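Local coordinates for iron-chelator utilization protein (Thermobifida fusca TM51, PDB 4YHB) that binds flavin-adenine dinucleotide and probably acts as an oxidoreductase that reduces iron-loaded siderophores so that their iron can be released, at residues Phe172-Ala177 with Ile191-Arg196; Arg27-Met32 with Glu179-Asp184; Lys55-Asn60 with Asp74-Phe79; Val10-Leu15 with Gly130-Val135. All coordinates share one frame; numbering follows the deposited sequence.

In the fold
The N-terminal strand enters contact 4, where 10-15 pairs with 130-135 and closes a long loop that takes in all six strands of the flavin-binding barrel. Contact 2 starts within that loop, at 27-32, and ends beyond it at 179-184, so the two cross; it ties the end of barrel strand 17-29 to a loop between two strands of the C-terminal parallel sheet. Contact 3, 55-60 with 74-79, closes a short loop of the barrel and sits inside the spans of both. Contact 1 joins those two neighbouring strands and crosses contact 2, whose second segment lies between its own. Contacts 1 and 2 touch, as do contacts 3 and 4, and contacts 1 and 4 occupy opposite sides of the chain's centre.

Contact 1: Phe172-Ala177 with Ile191-Arg196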
# COMPACT_ATOMS: atom_id res chain seq x y z
N PHE A 172 -3.24 -13.48 -0.90
CA PHE A 172 -2.04 -12.66 -0.78
C PHE A 172 -0.84 -13.41 -1.35
O PHE A 172 -0.48 -14.49 -0.86
CB PHE A 172 -1.80 -12.31 0.69
CG PHE A 172 -2.88 -11.47 1.30
CD1 PHE A 172 -3.51 -10.49 0.55
CD2 PHE A 172 -3.27 -11.66 2.62
CE1 PHE A 172 -4.52 -9.70 1.12
CE2 PHE A 172 -4.28 -10.88 3.19
CZ PHE A 172 -4.90 -9.89 2.43
N GLU A 173 -0.24 -12.87 -2.40
CA GLU A 173 0.96 -13.44 -2.99
C GLU A 173 2.20 -12.93 -2.27
O GLU A 173 2.41 -11.73 -2.18
CB GLU A 173 1.05 -13.09 -4.47
CG GLU A 173 2.32 -13.55 -5.16
CD GLU A 173 2.55 -12.78 -6.45
OE1 GLU A 173 1.53 -12.44 -7.10
OE2 GLU A 173 3.72 -12.50 -6.80
N VAL A 174 2.99 -13.85 -1.74
CA VAL A 174 4.22 -13.48 -1.03
C VAL A 174 5.33 -14.43 -1.50
O VAL A 174 5.05 -15.39 -2.23
CB VAL A 174 4.06 -13.56 0.51
CG1 VAL A 174 3.09 -12.49 1.01
CG2 VAL A 174 3.60 -14.98 0.94
N ALA A 175 6.56 -14.16 -1.08
CA ALA A 175 7.71 -14.91 -1.59
C ALA A 175 7.67 -16.38 -1.19
O ALA A 175 8.00 -17.24 -2.00
CB ALA A 175 9.01 -14.28 -1.10
N ASP A 176 7.28 -16.64 0.05
CA ASP A 176 7.27 -17.99 0.62
C ASP A 176 6.55 -17.98 1.96
O ASP A 176 6.08 -16.91 2.39
CB ASP A 176 8.70 -18.53 0.79
CG ASP A 176 9.60 -17.63 1.64
OD1 ASP A 176 9.17 -17.15 2.71
OD2 ASP A 176 10.76 -17.40 1.23
N ALA A 177 6.51 -19.13 2.64
CA ALA A 177 5.72 -19.29 3.86
C ALA A 177 6.19 -18.41 5.02
O ALA A 177 5.40 -18.09 5.92
CB ALA A 177 5.70 -20.76 4.28
N ILE A 191 -8.44 -16.50 4.35
CA ILE A 191 -7.23 -15.86 3.88
C ILE A 191 -6.25 -16.90 3.37
O ILE A 191 -5.83 -17.79 4.10
CB ILE A 191 -6.58 -15.04 5.00
CG1 ILE A 191 -7.54 -13.96 5.49
CG2 ILE A 191 -5.27 -14.43 4.52
CD1 ILE A 191 -7.11 -13.30 6.78
N THR A 192 -5.90 -16.78 2.10
CA THR A 192 -5.00 -17.74 1.48
C THR A 192 -3.71 -17.06 1.09
O THR A 192 -3.70 -16.04 0.41
CB THR A 192 -5.64 -18.38 0.24
OG1 THR A 192 -6.85 -19.03 0.63
CG2 THR A 192 -4.70 -19.39 -0.40
N TRP A 193 -2.61 -17.63 1.56
CA TRP A 193 -1.30 -17.12 1.21
C TRP A 193 -0.77 -17.93 0.04
O TRP A 193 -0.66 -19.16 0.10
CB TRP A 193 -0.36 -17.20 2.42
CG TRP A 193 -0.84 -16.38 3.59
CD1 TRP A 193 -1.64 -16.81 4.62
CD2 TRP A 193 -0.57 -14.99 3.84
NE1 TRP A 193 -1.88 -15.76 5.49
CE2 TRP A 193 -1.23 -14.64 5.03
CE3 TRP A 193 0.18 -14.02 3.16
CZ2 TRP A 193 -1.17 -13.36 5.57
CZ3 TRP A 193 0.24 -12.75 3.70
CH2 TRP A 193 -0.43 -12.43 4.89
N LEU A 194 -0.47 -17.23 -1.05
CA LEU A 194 0.10 -17.88 -2.23
C LEU A 194 1.60 -17.61 -2.29
O LEU A 194 2.04 -16.47 -2.11
CB LEU A 194 -0.58 -17.37 -3.50
CG LEU A 194 -2.10 -17.55 -3.48
CD1 LEU A 194 -2.72 -16.67 -4.56
CD2 LEU A 194 -2.46 -19.03 -3.66
N HIS A 195 2.38 -18.64 -2.55
CA HIS A 195 3.83 -18.55 -2.47
C HIS A 195 4.50 -18.64 -3.83
O HIS A 195 4.26 -19.58 -4.58
CB HIS A 195 4.39 -19.66 -1.56
CG HIS A 195 3.70 -19.76 -0.23
ND1 HIS A 195 3.42 -20.96 0.37
CD2 HIS A 195 3.25 -18.80 0.61
CE1 HIS A 195 2.82 -20.75 1.53
NE2 HIS A 195 2.70 -19.44 1.70
N ARG A 196 5.35 -17.67 -4.14
CA ARG A 196 6.11 -17.69 -5.39
C ARG A 196 7.17 -18.78 -5.42
O ARG A 196 7.56 -19.23 -6.50
CB ARG A 196 6.77 -16.34 -5.63
CG ARG A 196 5.79 -15.25 -6.08
CD ARG A 196 6.56 -14.04 -6.61
NE ARG A 196 7.43 -13.47 -5.60
CZ ARG A 196 7.05 -12.53 -4.73
NH1 ARG A 196 5.81 -12.06 -4.76
NH2 ARG A 196 7.90 -12.06 -3.84
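F172 and W193 form the apolar centre, paired on neighbouring strands with their side chains on one face of the sheet. CB of F172 rests 3.6 Å from CE3 of W193, while CD2 of F172 stands 3.7 Å above the indole plane, displaced toward the rim. The phenyl and the six-membered indole ring are inclined at 57°. CG2 of I191 touches the same flank of F172 at CD2 and CE2, and V174 CG1 meets the indole edge at CZ3 (3.9 Å). Helix 152-161 packs on this face, with L152, A155 and I159 against F172.

Beneath these groups the backbones run parallel: F172 gives its N-H to T192 O and takes that of L194, and V174 does the same with L194 O and R196 N. Farther out, the imidazole of H195 lies between peptide groups, with A177 N 3.8 Å above its centre and W193 O over the opposite face; NE2 is held by E180.

At the polar edge R196 bends at chi3 (-60°), which sets the place of NE. Its NH1 reaches E173 OE2 at 3.0 Å, in the guanidinium plane but on the anti side of the carboxylate, and the two side chains cross at about a right angle. A175 N lies over one guanidinium face, 3.6 Å from its plane.

The contact joins strand 190-195, outermost within this chain, to its neighbour 167-174 in the parallel sheet. Because R196 also forms a salt bridge with E149, two carboxylates share its charge, which would probably help keep both acids ionised.

Contact 2: Arg27-Met32 with Glu179-Asp184; sequences RITPRM and EEQELD
E179 and T29 are brought together by a bend in one side chain and the setting of a hydroxyl in the other. CG of E179 lies anti to its carbonyl carbon, and one bend at chi2 (-63°) folds CD back. OG1 of T29 sits between its own backbone N and carbonyl carbon (chi1 62°). This hydroxyl donates to E179 OE1 at 2.6 Å, approaching from above the carboxylate plane.

OE2 faces the type I turn from T29 to M32. There R31 N makes weak bonds to both carboxylate oxygens, the shorter being 2.9 Å to OE2, and P30 CB lies 3.3 Å from that same oxygen. R31 NH1 completes a salt bridge to OE2 at 3.2 Å; the guanidinium offers its edge, its plane turned nearly perpendicular to the carboxylate, and NH1 is shared with D176.

A water bridges the segments further, donating to T29 OG1 and, at 2.7 Å, to E179 O while accepting from Q181 NE2. The same NE2 lies 3.8 Å from M32 SD and beside I28 CD1. I28 and T29 both face M32 in a classic beta bulge of the barrel.

The contact therefore clasps the flavin-binding barrel to the loop that follows strand 167-174. With a hydroxyl, a peptide N-H and a guanidinium gathered about one buried carboxylate, E179 is probably ionised, and R31 would help offset both its charge and that of D176.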
# COMPACT_ATOMS: atom_id res chain seq x y z
N ARG A 27 11.14 -5.74 12.27
CA ARG A 27 11.29 -6.64 11.12
C ARG A 27 10.28 -7.76 11.28
O ARG A 27 10.56 -8.79 11.90
CB ARG A 27 12.72 -7.18 11.02
CG ARG A 27 12.95 -8.14 9.83
CD ARG A 27 12.81 -7.45 8.45
NE ARG A 27 13.94 -6.56 8.22
CZ ARG A 27 14.83 -6.69 7.25
NH1 ARG A 27 14.73 -7.68 6.36
NH2 ARG A 27 15.83 -5.83 7.17
N ILE A 28 9.08 -7.55 10.75
CA ILE A 28 7.97 -8.46 10.99
C ILE A 28 8.12 -9.78 10.23
O ILE A 28 7.73 -10.82 10.75
CB ILE A 28 6.63 -7.81 10.63
CG1 ILE A 28 6.68 -7.22 9.22
CG2 ILE A 28 6.28 -6.68 11.64
CD1 ILE A 28 5.35 -6.63 8.78
N THR A 29 8.66 -9.75 9.02
CA THR A 29 8.98 -10.99 8.29
C THR A 29 10.34 -10.75 7.64
O THR A 29 10.81 -9.60 7.62
CB THR A 29 7.91 -11.36 7.22
OG1 THR A 29 7.83 -10.33 6.23
CG2 THR A 29 6.55 -11.57 7.86
N PRO A 30 10.98 -11.80 7.11
CA PRO A 30 12.30 -11.60 6.51
C PRO A 30 12.37 -10.51 5.43
O PRO A 30 13.39 -9.83 5.37
CB PRO A 30 12.62 -12.97 5.91
CG PRO A 30 11.95 -13.92 6.82
CD PRO A 30 10.67 -13.25 7.23
N ARG A 31 11.33 -10.34 4.62
CA ARG A 31 11.35 -9.36 3.52
C ARG A 31 10.44 -8.14 3.72
O ARG A 31 10.14 -7.43 2.77
CB ARG A 31 10.96 -10.02 2.21
CG ARG A 31 11.86 -11.20 1.83
CD ARG A 31 11.18 -11.94 0.68
NE ARG A 31 11.99 -13.00 0.08
CZ ARG A 31 12.04 -14.24 0.53
NH1 ARG A 31 11.37 -14.57 1.62
NH2 ARG A 31 12.78 -15.15 -0.12
N MET A 32 9.98 -7.93 4.95
CA MET A 32 9.15 -6.76 5.24
C MET A 32 9.53 -6.12 6.57
O MET A 32 9.71 -6.81 7.58
CB MET A 32 7.66 -7.12 5.25
CG MET A 32 6.80 -5.85 5.23
SD MET A 32 5.26 -5.98 4.32
CE MET A 32 5.82 -6.52 2.71
N GLU A 179 6.85 -15.43 4.93
CA GLU A 179 6.36 -14.07 4.72
C GLU A 179 4.90 -13.90 5.11
O GLU A 179 4.35 -12.80 5.02
CB GLU A 179 6.57 -13.65 3.27
CG GLU A 179 8.03 -13.61 2.85
CD GLU A 179 8.84 -12.58 3.64
OE1 GLU A 179 8.30 -11.48 3.95
OE2 GLU A 179 10.01 -12.86 3.94
N GLU A 180 4.25 -14.98 5.54
CA GLU A 180 2.87 -14.91 6.01
C GLU A 180 2.78 -14.08 7.28
O GLU A 180 3.69 -14.10 8.10
CB GLU A 180 2.30 -16.31 6.25
CG GLU A 180 2.25 -17.12 4.97
CD GLU A 180 1.77 -18.55 5.17
OE1 GLU A 180 1.32 -18.88 6.28
OE2 GLU A 180 1.83 -19.32 4.19
N GLN A 181 1.68 -13.34 7.43
CA GLN A 181 1.45 -12.53 8.61
C GLN A 181 0.22 -13.02 9.37
O GLN A 181 -0.67 -13.62 8.78
CB GLN A 181 1.28 -11.05 8.23
CG GLN A 181 2.45 -10.48 7.44
CD GLN A 181 2.28 -8.99 7.14
OE1 GLN A 181 1.42 -8.32 7.72
NE2 GLN A 181 3.10 -8.47 6.24
N GLU A 182 0.19 -12.77 10.67
CA GLU A 182 -1.00 -13.03 11.47
C GLU A 182 -1.85 -11.78 11.50
O GLU A 182 -1.43 -10.76 12.04
CB GLU A 182 -0.61 -13.47 12.88
CG GLU A 182 0.34 -14.65 12.90
CD GLU A 182 0.66 -15.13 14.31
OE1 GLU A 182 0.62 -14.30 15.25
OE2 GLU A 182 0.96 -16.33 14.46
N LEU A 183 -3.03 -11.86 10.90
CA LEU A 183 -3.90 -10.70 10.75
C LEU A 183 -5.12 -10.77 11.66
O LEU A 183 -5.68 -11.85 11.89
CB LEU A 183 -4.35 -10.58 9.29
CG LEU A 183 -3.25 -10.38 8.25
CD1 LEU A 183 -3.85 -10.32 6.86
CD2 LEU A 183 -2.46 -9.10 8.55
N ASP A 184 -5.55 -9.62 12.18
CA ASP A 184 -6.75 -9.54 13.00
C ASP A 184 -7.98 -9.38 12.12
O ASP A 184 -8.45 -8.27 11.88
CB ASP A 184 -6.66 -8.37 13.99
CG ASP A 184 -7.61 -8.53 15.17
OD1 ASP A 184 -8.50 -9.41 15.12
OD2 ASP A 184 -7.47 -7.76 16.15
O HOH W 1 5.13 -10.19 4.99

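Contact 3: Lys55-Asn60 with Asp74-Phe79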
# COMPACT_ATOMS: atom_id res chain seq x y z
N LYS A 55 3.75 10.11 -0.15
CA LYS A 55 4.99 10.00 -0.89
C LYS A 55 6.12 10.20 0.10
O LYS A 55 6.18 11.21 0.80
CB LYS A 55 5.08 11.03 -2.03
CG LYS A 55 4.37 10.61 -3.32
CD LYS A 55 4.13 11.81 -4.25
CE LYS A 55 3.84 11.34 -5.67
NZ LYS A 55 2.72 10.36 -5.73
N LEU A 56 7.01 9.22 0.16
CA LEU A 56 8.20 9.32 1.00
C LEU A 56 9.37 9.82 0.18
O LEU A 56 9.64 9.31 -0.92
CB LEU A 56 8.54 7.96 1.63
CG LEU A 56 7.46 7.42 2.58
CD1 LEU A 56 7.91 6.10 3.22
CD2 LEU A 56 7.10 8.45 3.66
N TRP A 57 10.09 10.78 0.73
CA TRP A 57 11.22 11.40 0.06
C TRP A 57 12.53 10.95 0.71
O TRP A 57 12.78 11.24 1.88
CB TRP A 57 11.08 12.94 0.07
CG TRP A 57 9.93 13.43 -0.77
CD1 TRP A 57 8.61 13.09 -0.65
CD2 TRP A 57 9.99 14.36 -1.87
NE1 TRP A 57 7.85 13.75 -1.60
CE2 TRP A 57 8.68 14.53 -2.36
CE3 TRP A 57 11.04 15.07 -2.47
CZ2 TRP A 57 8.38 15.38 -3.43
CZ3 TRP A 57 10.73 15.92 -3.54
CH2 TRP A 57 9.42 16.06 -4.00
N PHE A 58 13.35 10.25 -0.07
CA PHE A 58 14.51 9.53 0.44
C PHE A 58 15.82 10.27 0.19
O PHE A 58 15.93 11.03 -0.78
CB PHE A 58 14.60 8.13 -0.22
CG PHE A 58 13.46 7.19 0.13
CD1 PHE A 58 13.57 6.35 1.23
CD2 PHE A 58 12.31 7.14 -0.63
CE1 PHE A 58 12.54 5.48 1.57
CE2 PHE A 58 11.27 6.27 -0.30
CZ PHE A 58 11.39 5.45 0.80
N PRO A 59 16.84 10.01 1.02
CA PRO A 59 18.19 10.50 0.74
C PRO A 59 18.82 9.75 -0.43
O PRO A 59 18.42 8.61 -0.70
CB PRO A 59 18.95 10.20 2.04
CG PRO A 59 18.26 8.97 2.57
CD PRO A 59 16.79 9.21 2.27
N ASN A 60 19.77 10.37 -1.12
CA ASN A 60 20.59 9.66 -2.09
C ASN A 60 21.76 9.03 -1.35
O ASN A 60 22.58 9.73 -0.76
CB ASN A 60 21.09 10.59 -3.19
CG ASN A 60 21.86 9.85 -4.28
OD1 ASN A 60 22.73 9.03 -4.00
ND2 ASN A 60 21.51 10.14 -5.53
N ASP A 74 -0.74 24.79 -1.60
CA ASP A 74 -1.33 23.45 -1.69
C ASP A 74 -0.85 22.62 -2.88
O ASP A 74 -1.56 21.71 -3.33
CB ASP A 74 -2.86 23.53 -1.73
CG ASP A 74 -3.52 22.34 -1.06
OD1 ASP A 74 -3.07 21.96 0.04
OD2 ASP A 74 -4.47 21.76 -1.64
N ARG A 75 0.35 22.91 -3.37
CA ARG A 75 0.95 22.11 -4.42
C ARG A 75 2.43 21.84 -4.16
O ARG A 75 3.15 22.70 -3.65
CB ARG A 75 0.82 22.79 -5.78
CG ARG A 75 -0.49 22.58 -6.48
CD ARG A 75 -0.43 23.14 -7.91
NE ARG A 75 0.69 24.06 -8.11
CZ ARG A 75 1.74 23.81 -8.89
NH1 ARG A 75 1.83 22.65 -9.54
NH2 ARG A 75 2.71 24.71 -9.02
N CYS A 76 2.88 20.65 -4.54
CA CYS A 76 4.30 20.37 -4.50
C CYS A 76 4.96 20.97 -5.73
O CYS A 76 4.52 20.72 -6.85
CB CYS A 76 4.56 18.86 -4.45
SG CYS A 76 6.32 18.49 -4.36
N LEU A 77 6.00 21.77 -5.53
CA LEU A 77 6.67 22.49 -6.62
C LEU A 77 7.87 21.77 -7.24
O LEU A 77 8.33 22.15 -8.32
CB LEU A 77 7.16 23.86 -6.14
CG LEU A 77 6.14 24.92 -5.71
CD1 LEU A 77 6.85 26.25 -5.61
CD2 LEU A 77 4.97 24.97 -6.68
N ASN A 78 8.41 20.77 -6.55
CA ASN A 78 9.69 20.24 -7.01
C ASN A 78 9.71 18.75 -7.30
O ASN A 78 10.74 18.10 -7.13
CB ASN A 78 10.77 20.57 -5.99
CG ASN A 78 10.56 19.89 -4.66
OD1 ASN A 78 9.43 19.54 -4.30
ND2 ASN A 78 11.64 19.71 -3.91
N PHE A 79 8.58 18.23 -7.77
CA PHE A 79 8.52 16.85 -8.27
C PHE A 79 9.57 16.62 -9.34
O PHE A 79 10.12 15.53 -9.45
CB PHE A 79 7.13 16.53 -8.84
CG PHE A 79 6.09 16.17 -7.82
CD1 PHE A 79 6.36 15.25 -6.81
CD2 PHE A 79 4.83 16.73 -7.88
CE1 PHE A 79 5.39 14.90 -5.88
CE2 PHE A 79 3.85 16.40 -6.95
CZ PHE A 79 4.13 15.48 -5.95
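W57 reaches from strand 53-57 of the six-stranded antiparallel barrel to F79, C76 and N78, which follow or lie on the small hairpin of strands 71-72 and 75-76. The W57 and F79 side chains cross at about a right angle, CZ2 of the indole coming 3.9 Å from CE1 of the phenyl ring. C76 carries its SG anti to the backbone N (chi1 -178°), which sets the sulfur 3.9 Å above the centre of the F79 ring and at the same time 3.8 Å from W57 CZ2, in an oblique sulfur-aromatic contact.

The N78 amide is turned almost parallel to the indole, the planes 14° apart, with OD1 3.5 Å from CH2. Bonds to V70 and L68 fix that amide, and the ring of Y86 meets both W57 and F79. An alanine in place of W57 would probably open a gap between barrel and hairpin, leaving C76 SG, the N78 amide and CE1 of F79 without the indole they pack on.

K55 lies across F79 at about a right angle, its CD 3.7 Å from CE1, and its terminal bend at chi4 (54°) directs NZ to the carboxylate of D88.

Contact 4: Val10-Leu15 with Gly130-Val135; sequences VEMYPL and GPRGTV
Y13 and G133 make the tight part of the contact. The tyrosine ring covers the glycine, whose CA lies 4.1 Å from the ring centroid and 29° off its normal in a CH-pi contact. P131 O meets the ring edge in its plane, 3.4 Å from CD1, and the phenolic OH lies 3.3 Å from T134 CB while bonding to D48. No side chain would fit at G133, since a CB there would clash with E11 O.

On the same face as T134, E11 lies alongside it, CB against CG2. Through these residues runs a two-stranded antiparallel ribbon, strand 9-12 on strand 133-136: E11 and T134 are a hydrogen-bonded pair, bonded in both directions, flanked by the non-hydrogen-bonded pairs V10-V135 and M12-G133. Y13 N extends the ladder to R132 O.

The other face, with V10, V135 and M12, is looser and more open to solvent. The side chains of V10 and V135 touch through their CG2 atoms, 4.1 Å apart, and exposed M12 brings its CE to 3.5 Å from R132 NE.

At the turn before strand 133-136, that NE is a buried nitrogen with no polar partner. R132 starts with CG anti to its backbone N (chi1 173°), then bends twice and brings NH2 to Y13 O at 2.6 Å, nearly in the guanidinium plane. L15 CD1 lies over the centre of one guanidinium face, and D74 forms a salt bridge with NH2. An alanine at R132 would probably leave Y13 O and the D74 carboxylate without this mate and uncover the L15 methyls. Beside it, past the cis peptide before P131, a water donates to both P14 O (2.7 Å) and P131 O (2.9 Å).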
# COMPACT_ATOMS: atom_id res chain seq x y z
N VAL A 10 -14.70 11.00 -2.51
CA VAL A 10 -13.34 11.50 -2.33
C VAL A 10 -13.32 12.74 -1.45
O VAL A 10 -14.14 13.65 -1.61
CB VAL A 10 -12.69 11.83 -3.69
CG1 VAL A 10 -11.33 12.49 -3.48
CG2 VAL A 10 -12.58 10.59 -4.53
N GLU A 11 -12.40 12.76 -0.50
CA GLU A 11 -12.15 13.94 0.30
C GLU A 11 -10.68 14.35 0.18
O GLU A 11 -9.78 13.53 0.36
CB GLU A 11 -12.51 13.69 1.77
CG GLU A 11 -12.04 14.79 2.70
CD GLU A 11 -12.41 14.55 4.15
OE1 GLU A 11 -12.85 13.43 4.49
OE2 GLU A 11 -12.27 15.50 4.96
N MET A 12 -10.43 15.62 -0.13
CA MET A 12 -9.06 16.11 -0.23
C MET A 12 -8.52 16.53 1.13
O MET A 12 -9.26 17.02 1.99
CB MET A 12 -8.98 17.27 -1.22
CG MET A 12 -9.53 16.95 -2.60
SD MET A 12 -8.67 15.59 -3.43
CE MET A 12 -7.08 16.35 -3.77
N TYR A 13 -7.22 16.32 1.32
CA TYR A 13 -6.50 16.84 2.48
C TYR A 13 -5.63 17.99 2.04
O TYR A 13 -5.11 17.99 0.91
CB TYR A 13 -5.60 15.78 3.10
CG TYR A 13 -6.26 14.54 3.66
CD1 TYR A 13 -5.60 13.32 3.61
CD2 TYR A 13 -7.50 14.60 4.28
CE1 TYR A 13 -6.17 12.19 4.14
CE2 TYR A 13 -8.08 13.46 4.82
CZ TYR A 13 -7.40 12.26 4.74
OH TYR A 13 -7.95 11.12 5.27
N PRO A 14 -5.42 18.97 2.93
CA PRO A 14 -4.41 19.99 2.66
C PRO A 14 -3.00 19.39 2.64
O PRO A 14 -2.65 18.53 3.45
CB PRO A 14 -4.58 20.99 3.81
CG PRO A 14 -5.26 20.22 4.89
CD PRO A 14 -6.11 19.19 4.21
N LEU A 15 -2.20 19.85 1.69
CA LEU A 15 -0.84 19.35 1.49
C LEU A 15 0.13 20.07 2.41
O LEU A 15 0.04 21.28 2.57
CB LEU A 15 -0.44 19.55 0.02
CG LEU A 15 0.36 18.48 -0.71
CD1 LEU A 15 -0.25 17.11 -0.50
CD2 LEU A 15 0.43 18.81 -2.21
N GLY A 130 1.79 14.36 1.73
CA GLY A 130 0.46 13.81 1.67
C GLY A 130 -0.00 13.16 2.97
O GLY A 130 0.61 13.38 4.01
N PRO A 131 -1.07 12.34 2.92
CA PRO A 131 -1.81 11.91 1.72
C PRO A 131 -2.49 13.09 1.04
O PRO A 131 -2.85 14.04 1.72
CB PRO A 131 -2.86 10.94 2.28
CG PRO A 131 -2.38 10.58 3.63
CD PRO A 131 -1.67 11.79 4.14
N ARG A 132 -2.62 13.03 -0.28
CA ARG A 132 -3.27 14.09 -1.04
C ARG A 132 -4.75 14.17 -0.64
O ARG A 132 -5.38 15.23 -0.68
CB ARG A 132 -3.09 13.83 -2.53
CG ARG A 132 -3.87 14.76 -3.47
CD ARG A 132 -3.34 16.19 -3.46
NE ARG A 132 -3.92 17.00 -2.38
CZ ARG A 132 -3.81 18.32 -2.33
NH1 ARG A 132 -3.14 18.96 -3.28
NH2 ARG A 132 -4.35 19.01 -1.32
N GLY A 133 -5.28 13.02 -0.25
CA GLY A 133 -6.67 12.91 0.13
C GLY A 133 -7.01 11.47 0.46
O GLY A 133 -6.13 10.66 0.75
N THR A 134 -8.30 11.15 0.43
CA THR A 134 -8.76 9.84 0.90
C THR A 134 -10.05 9.47 0.15
O THR A 134 -10.78 10.35 -0.31
CB THR A 134 -9.00 9.83 2.44
OG1 THR A 134 -9.26 8.49 2.90
CG2 THR A 134 -10.18 10.73 2.83
N VAL A 135 -10.29 8.17 0.01
CA VAL A 135 -11.48 7.69 -0.70
C VAL A 135 -12.34 6.82 0.19
O VAL A 135 -11.88 5.78 0.70
CB VAL A 135 -11.10 6.90 -1.96
CG1 VAL A 135 -12.35 6.53 -2.74
CG2 VAL A 135 -10.15 7.71 -2.82
O HOH W 2 -1.67 15.98 3.50